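Local structure of PbaA (Pyrococcus furiosus, 5Y9N) at the interface of chains A and B. The protein is an archaeal homolog of the proteasome-assembly chaperones, of the PAC2 family, and probably acts as an assembly chaperone. Numbering follows the deposited sequence. Chains: chain A/B, PbaA.

The interface of chains A and B. Residues chain A 13, 51, 68-70; chain B 165, 169.
B:Trp165 and B:Arg169, one turn apart on helix 158-169 of chain B, face three extended stretches of chain A: strand 11-13 carrying A:Val13, strand 47-53 carrying A:Tyr51, and strand 67-69 running on into A:Pro70. The patch illustrates how one aromatic residue can be held by different kinds of neighbour on its faces and its rim. With CG anti to the backbone N (chi1 170°), B:Trp165 reaches away from its helix and lays one face of its indole against A:Pro70. CG of that proline sits over the six-membered ring, 3.8 Å from its centroid, in a CH-pi contact. CG of B:Arg169 lies on the opposite face, toward the rim near CZ2, and the indole thus has A:Pro70 on one side and its own chain's arginine on the other. Toward A:Pro68, CZ3 of the indole approaches the backbone carbonyl O at 3.4 Å.

The indole rim bearing CZ2 and NE1 points at a face of A:Tyr51. The planes stand nearly perpendicular, at 87°, in an edge-to-face arrangement, with CZ2 of B:Trp165 lying 3.8 Å from CE1 of A:Tyr51. A:Val13 covers the other tyrosine face through its CB, a packing within chain A that backs the phenol ring against the indole.

B:Arg169 meets the rim of this same phenol. Its chain bends at chi2 (-95°), and the guanidinium then presents its face to the tyrosine edge, CZ of the arginine lying 3.7 Å from CE1 of A:Tyr51. The phenol hydroxyl OH is 3.4 Å from NH1 of B:Arg169, a proximity rather than a bond, while CG1 of A:Val13 borders the guanidinium more distantly. Apolar and aromatic contacts make up most of what these residues show; the patch hides 260 Å² in total and probably helps join neighbouring subunits of the five-copy PbaA assembly.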
loop_
_atom_site.group_PDB
_atom_site.type_symbol
_atom_site.label_atom_id
_atom_site.label_comp_id
_atom_site.label_asym_id
_atom_site.label_seq_id
_atom_site.Cartn_x
_atom_site.Cartn_y
_atom_site.Cartn_z
ATOM N N VAL A 13 8.797 12.022 26.073
ATOM C CA VAL A 13 8.771 11.950 27.526
ATOM C C VAL A 13 10.211 12.093 27.971
ATOM O O VAL A 13 10.965 11.133 28.010
ATOM C CB VAL A 13 8.187 10.614 28.021
ATOM C CG1 VAL A 13 8.336 10.478 29.526
ATOM C CG2 VAL A 13 6.726 10.495 27.581
ATOM N N TYR A 51 12.031 8.704 26.850
ATOM C CA TYR A 51 11.738 7.929 25.667
ATOM C C TYR A 51 10.762 8.609 24.732
ATOM O O TYR A 51 10.130 9.588 25.090
ATOM C CB TYR A 51 11.211 6.540 26.076
ATOM C CG TYR A 51 9.903 6.558 26.818
ATOM C CD1 TYR A 51 9.852 6.860 28.173
ATOM C CD2 TYR A 51 8.719 6.251 26.177
ATOM C CE1 TYR A 51 8.652 6.886 28.861
ATOM C CE2 TYR A 51 7.502 6.262 26.858
ATOM C CZ TYR A 51 7.476 6.580 28.200
ATOM O OH TYR A 51 6.268 6.586 28.869
ATOM N N PRO A 68 13.057 -3.961 31.077
ATOM C CA PRO A 68 12.326 -3.543 29.889
ATOM C C PRO A 68 12.616 -2.101 29.547
ATOM O O PRO A 68 12.517 -1.259 30.423
ATOM C CB PRO A 68 10.854 -3.683 30.306
ATOM C CG PRO A 68 10.855 -4.659 31.410
ATOM C CD PRO A 68 12.151 -4.452 32.131
ATOM N N THR A 69 13.002 -1.828 28.300
ATOM C CA THR A 69 13.156 -0.448 27.833
ATOM C C THR A 69 12.465 -0.274 26.469
ATOM O O THR A 69 12.380 -1.235 25.713
ATOM C CB THR A 69 14.643 -0.020 27.742
ATOM O OG1 THR A 69 15.186 -0.380 26.476
ATOM C CG2 THR A 69 15.474 -0.721 28.809
ATOM N N PRO A 70 11.968 0.936 26.147
ATOM C CA PRO A 70 11.398 1.164 24.830
ATOM C C PRO A 70 12.437 1.244 23.743
ATOM O O PRO A 70 13.597 1.500 24.018
ATOM C CB PRO A 70 10.720 2.533 24.943
ATOM C CG PRO A 70 10.771 2.900 26.361
ATOM C CD PRO A 70 11.938 2.165 26.940
ATOM N N TRP B 165 5.956 -3.200 29.271
ATOM C CA TRP B 165 6.412 -1.835 29.482
ATOM C C TRP B 165 5.294 -0.939 30.022
ATOM O O TRP B 165 5.465 -0.299 31.051
ATOM C CB TRP B 165 6.976 -1.261 28.180
ATOM C CG TRP B 165 7.248 0.177 28.260
ATOM C CD1 TRP B 165 6.532 1.183 27.681
ATOM C CD2 TRP B 165 8.297 0.791 28.998
ATOM N NE1 TRP B 165 7.098 2.400 27.988
ATOM C CE2 TRP B 165 8.171 2.188 28.820
ATOM C CE3 TRP B 165 9.339 0.299 29.796
ATOM C CZ2 TRP B 165 9.055 3.098 29.398
ATOM C CZ3 TRP B 165 10.223 1.196 30.381
ATOM C CH2 TRP B 165 10.087 2.587 30.164
ATOM N N ARG B 169 5.045 0.832 33.684
ATOM C CA ARG B 169 5.057 2.301 33.704
ATOM C C ARG B 169 3.841 2.920 34.391
ATOM O O ARG B 169 3.905 4.049 34.830
ATOM C CB ARG B 169 5.215 2.866 32.289
ATOM C CG ARG B 169 6.538 3.565 32.053
ATOM C CD ARG B 169 6.312 5.045 32.298
ATOM N NE ARG B 169 7.531 5.823 32.525
ATOM C CZ ARG B 169 7.630 7.155 32.400
ATOM N NH1 ARG B 169 6.578 7.886 32.010
ATOM N NH2 ARG B 169 8.803 7.750 32.637
#